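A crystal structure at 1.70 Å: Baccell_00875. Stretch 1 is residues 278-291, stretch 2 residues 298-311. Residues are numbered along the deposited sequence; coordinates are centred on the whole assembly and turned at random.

Stretch 1, residues 278-291: RSLEPLEACTAKMN
Stretch 2 298-311: KQEGNLCFVEVPME

Both stretches belong to one chain. In stretch 1, residues 287-290 form a strand, and the rest is mostly loop or turn. Stretch 2 is a hairpin. Its strand 298-300 enters a type II' turn from Glu-300 to Leu-303, and a second strand leaves from 303. Gly-301 occupies the turn with phi/psi 56/-120, a positive phi that favours glycine. Asn-302 follows at -93/28. Backbone bonds close the hairpin: Glu-300 N to Leu-303 O is 2.9 Å, and Phe-305 N to Lys-298 O is 2.9 Å.

The two stretches meet in two ways. Near the turn, Arg-278 pairs with Leu-303 as an antiparallel, non-hydrogen-bonded bridge, with CA atoms 4.8 Å apart and both side chains on the same sheet face. Further on, strands 287-290 and 303-309 run in similar directions, at 30°, with axes 8.4 Å apart at closest approach. That spacing is too wide for backbone pairing, so side chains fill the gap.

Hydrogen bonds centre on Asn-302, chi1 p and chi2 8°. Backbone Ser-279 N donates to Asn-302 O at 3.0 Å, nearly straight at 171°. Asn-302 ND2 donates to Leu-280 O at 3.0 Å and 176°. Arg-278 NH1 donates to Asn-302 OD1 at 2.9 Å, more bent at 136°. The asparagine amide thus uses both its ends. Arg-278 is t, p, p along chi1 to chi3, with chi4 at -174°. Asn-302 OD1 lies at the edge of its guanidinium, and Leu-303 CB covers one face, 3.9 Å from Arg-278 NH1. Within stretch 1, Ser-279, chi1 p, bonds through OG to Glu-281 O at 2.6 Å, within the loop.

One water lies between the backbones. The water O accepts from Leu-283 N at 2.9 Å and lies 2.9 Å from Gly-301 O, within hydrogen-bonding reach. Pro-282 packs beside the turn, its CA 3.6 Å from Gly-301 O.

Apolar contacts begin in the loop before strand 287-290 and continue in step along it: 286 with 304, 288 with 306, 290 with 308. Cys-286 SG, chi1 t, lies 3.7 Å from Cys-304 SG, chi1 m, too far for a disulfide. Leu-283 CD1, rotamer m, t, is 4.2 Å from Cys-304 SG. Ala-288 CB meets Val-306 CG2, chi1 t, at 3.7 Å. Met-290, extended as t, t, t, places SD 3.7 Å from Val-308 CG2, chi1 m, and CE 3.8 Å from Met-310 SD. Thr-287, Lys-289 and Phe-305 point away, in keeping with strand alternation.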

# COMPACT_ATOMS: atom_id res chain seq x y z
N ARG A 278 5.52 21.80 10.01
CA ARG A 278 4.46 22.65 10.57
C ARG A 278 4.20 22.26 12.01
O ARG A 278 4.08 21.07 12.33
CB ARG A 278 3.19 22.51 9.73
CG ARG A 278 1.92 23.15 10.28
CD ARG A 278 1.87 24.65 10.05
NE ARG A 278 1.82 24.99 8.63
CZ ARG A 278 1.89 26.24 8.17
NH1 ARG A 278 2.00 27.27 9.00
NH2 ARG A 278 1.87 26.46 6.86
N SER A 279 4.08 23.26 12.87
CA SER A 279 3.75 23.07 14.28
C SER A 279 2.58 23.99 14.66
O SER A 279 2.16 24.82 13.84
CB SER A 279 4.95 23.37 15.16
OG SER A 279 5.52 24.63 14.80
N LEU A 280 2.09 23.85 15.88
CA LEU A 280 1.04 24.74 16.38
C LEU A 280 1.69 26.07 16.75
O LEU A 280 1.23 27.11 16.34
CB LEU A 280 0.35 24.14 17.59
CG LEU A 280 -0.78 25.01 18.17
CD1 LEU A 280 -1.99 24.95 17.26
CD2 LEU A 280 -1.10 24.58 19.58
N GLU A 281 2.76 26.01 17.53
CA GLU A 281 3.53 27.20 17.92
C GLU A 281 4.93 27.15 17.28
O GLU A 281 5.41 26.07 16.93
CB GLU A 281 3.69 27.27 19.44
CG GLU A 281 2.41 27.10 20.26
CD GLU A 281 1.41 28.24 20.11
OE1 GLU A 281 1.60 29.13 19.24
OE2 GLU A 281 0.42 28.25 20.86
N PRO A 282 5.60 28.31 17.13
CA PRO A 282 6.98 28.32 16.64
C PRO A 282 7.91 27.32 17.34
O PRO A 282 7.88 27.17 18.56
CB PRO A 282 7.44 29.77 16.91
CG PRO A 282 6.17 30.57 16.78
CD PRO A 282 5.11 29.69 17.39
N LEU A 283 8.69 26.60 16.55
CA LEU A 283 9.66 25.66 17.09
C LEU A 283 10.87 26.41 17.60
O LEU A 283 11.20 27.47 17.09
CB LEU A 283 10.11 24.69 16.00
CG LEU A 283 9.01 23.81 15.45
CD1 LEU A 283 9.57 22.92 14.37
CD2 LEU A 283 8.36 22.99 16.54
N GLU A 284 11.49 25.86 18.64
CA GLU A 284 12.77 26.37 19.15
C GLU A 284 13.96 25.57 18.61
O GLU A 284 13.95 24.31 18.56
CB GLU A 284 12.75 26.47 20.69
CG GLU A 284 12.76 25.17 21.48
CD GLU A 284 11.85 25.18 22.72
OE1 GLU A 284 11.76 26.22 23.41
OE2 GLU A 284 11.22 24.13 23.03
N ALA A 285 14.95 26.31 18.14
CA ALA A 285 16.21 25.77 17.68
C ALA A 285 15.98 24.65 16.66
O ALA A 285 16.46 23.52 16.85
CB ALA A 285 17.01 25.27 18.87
N CYS A 286 15.24 24.97 15.60
CA CYS A 286 14.95 23.99 14.55
C CYS A 286 16.07 23.98 13.54
O CYS A 286 16.44 25.04 13.03
CB CYS A 286 13.65 24.31 13.85
SG CYS A 286 13.23 23.04 12.63
N THR A 287 16.66 22.81 13.30
CA THR A 287 17.70 22.63 12.30
C THR A 287 17.30 21.44 11.43
O THR A 287 16.38 20.67 11.78
CB THR A 287 19.09 22.32 12.91
OG1 THR A 287 19.01 21.19 13.78
CG2 THR A 287 19.65 23.53 13.66
N ALA A 288 17.98 21.30 10.31
CA ALA A 288 17.68 20.22 9.40
C ALA A 288 18.90 19.61 8.79
O ALA A 288 19.96 20.24 8.72
CB ALA A 288 16.77 20.70 8.30
N LYS A 289 18.74 18.37 8.31
CA LYS A 289 19.79 17.67 7.58
C LYS A 289 19.20 16.99 6.34
O LYS A 289 18.01 16.65 6.32
CB LYS A 289 20.49 16.64 8.44
CG LYS A 289 21.26 17.22 9.62
CD LYS A 289 21.99 16.17 10.46
CE LYS A 289 22.52 16.82 11.75
NZ LYS A 289 23.29 15.81 12.54
N MET A 290 20.03 16.85 5.32
CA MET A 290 19.71 16.15 4.09
C MET A 290 20.73 15.03 3.97
O MET A 290 21.94 15.32 3.85
CB MET A 290 19.82 17.09 2.90
CG MET A 290 19.51 16.48 1.58
SD MET A 290 19.63 17.82 0.34
CE MET A 290 19.54 16.76 -1.07
N ASN A 291 20.29 13.78 4.02
CA ASN A 291 21.23 12.63 4.14
C ASN A 291 22.35 12.86 5.17
O ASN A 291 23.52 12.63 4.91
CB ASN A 291 21.80 12.27 2.77
CG ASN A 291 20.77 11.64 1.87
OD1 ASN A 291 19.74 11.18 2.35
ND2 ASN A 291 21.08 11.57 0.58
N LYS A 298 14.58 27.90 6.99
CA LYS A 298 13.93 29.21 7.17
C LYS A 298 12.75 29.00 8.08
O LYS A 298 11.98 28.06 7.89
CB LYS A 298 13.43 29.74 5.82
N GLN A 299 12.59 29.87 9.08
CA GLN A 299 11.47 29.81 9.99
C GLN A 299 10.59 31.04 9.78
O GLN A 299 11.09 32.17 9.79
CB GLN A 299 11.93 29.75 11.44
CG GLN A 299 10.78 29.54 12.41
CD GLN A 299 11.22 29.23 13.82
OE1 GLN A 299 10.74 28.28 14.44
NE2 GLN A 299 12.12 30.05 14.35
N GLU A 300 9.30 30.81 9.56
CA GLU A 300 8.28 31.86 9.44
C GLU A 300 7.14 31.46 10.36
O GLU A 300 6.27 30.68 9.98
CB GLU A 300 7.78 31.93 8.00
CG GLU A 300 8.82 32.36 6.99
CD GLU A 300 8.37 32.22 5.54
OE1 GLU A 300 7.33 31.57 5.26
OE2 GLU A 300 9.08 32.75 4.66
N GLY A 301 7.18 31.99 11.59
CA GLY A 301 6.22 31.62 12.65
C GLY A 301 6.21 30.12 12.91
O GLY A 301 7.24 29.55 13.24
N ASN A 302 5.06 29.47 12.72
CA ASN A 302 4.97 28.03 13.00
C ASN A 302 5.22 27.11 11.78
O ASN A 302 4.73 25.98 11.71
CB ASN A 302 3.66 27.71 13.71
CG ASN A 302 2.46 27.95 12.85
OD1 ASN A 302 2.57 28.21 11.65
ND2 ASN A 302 1.28 27.89 13.48
N LEU A 303 6.01 27.62 10.84
CA LEU A 303 6.46 26.89 9.69
C LEU A 303 7.97 26.97 9.64
O LEU A 303 8.54 28.06 9.75
CB LEU A 303 5.88 27.48 8.41
CG LEU A 303 6.39 26.80 7.13
CD1 LEU A 303 5.86 25.36 7.07
CD2 LEU A 303 6.00 27.60 5.89
N CYS A 304 8.62 25.82 9.51
CA CYS A 304 10.06 25.73 9.25
C CYS A 304 10.19 25.01 7.94
O CYS A 304 9.50 24.01 7.75
CB CYS A 304 10.74 24.91 10.31
SG CYS A 304 11.00 25.85 11.80
N PHE A 305 11.00 25.51 7.01
CA PHE A 305 11.17 24.85 5.74
C PHE A 305 12.58 24.89 5.19
O PHE A 305 13.40 25.73 5.55
CB PHE A 305 10.16 25.34 4.68
CG PHE A 305 10.36 26.78 4.26
CD1 PHE A 305 9.82 27.81 5.00
CD2 PHE A 305 11.11 27.09 3.13
CE1 PHE A 305 10.00 29.14 4.62
CE2 PHE A 305 11.30 28.41 2.74
CZ PHE A 305 10.74 29.43 3.48
N VAL A 306 12.84 23.91 4.33
CA VAL A 306 14.08 23.72 3.62
C VAL A 306 13.76 23.74 2.14
O VAL A 306 12.76 23.14 1.70
CB VAL A 306 14.64 22.31 3.97
CG1 VAL A 306 15.82 21.93 3.10
CG2 VAL A 306 15.04 22.26 5.42
N GLU A 307 14.61 24.40 1.35
CA GLU A 307 14.49 24.35 -0.11
C GLU A 307 15.86 24.05 -0.66
O GLU A 307 16.80 24.81 -0.43
CB GLU A 307 13.98 25.67 -0.67
CG GLU A 307 12.49 25.86 -0.42
CD GLU A 307 11.88 27.03 -1.20
OE1 GLU A 307 12.60 28.01 -1.48
OE2 GLU A 307 10.67 26.97 -1.51
N VAL A 308 15.98 22.93 -1.35
CA VAL A 308 17.27 22.47 -1.83
C VAL A 308 17.15 21.87 -3.21
O VAL A 308 16.13 21.30 -3.55
CB VAL A 308 17.93 21.41 -0.92
CG1 VAL A 308 18.38 22.02 0.39
CG2 VAL A 308 17.01 20.23 -0.69
N PRO A 309 18.21 21.96 -4.00
CA PRO A 309 18.27 21.21 -5.23
C PRO A 309 18.59 19.72 -4.98
O PRO A 309 19.31 19.35 -4.05
CB PRO A 309 19.39 21.91 -6.00
CG PRO A 309 20.31 22.36 -4.94
CD PRO A 309 19.42 22.78 -3.81
N MET A 310 18.01 18.89 -5.83
CA MET A 310 18.18 17.46 -5.74
C MET A 310 19.15 17.09 -6.85
O MET A 310 18.72 16.88 -7.98
CB MET A 310 16.81 16.78 -5.91
CG MET A 310 15.78 17.16 -4.86
SD MET A 310 16.32 16.77 -3.16
CE MET A 310 15.14 15.46 -2.80
N GLU A 311 20.43 16.97 -6.55
CA GLU A 311 21.45 16.87 -7.60
C GLU A 311 22.09 15.49 -7.78
O GLU A 311 22.95 15.32 -8.65
CB GLU A 311 22.53 17.95 -7.41
CG GLU A 311 22.01 19.40 -7.33
CD GLU A 311 21.52 20.01 -8.67
OE1 GLU A 311 21.41 21.26 -8.72
OE2 GLU A 311 21.27 19.30 -9.68
O HOH W 1 8.41 26.92 13.64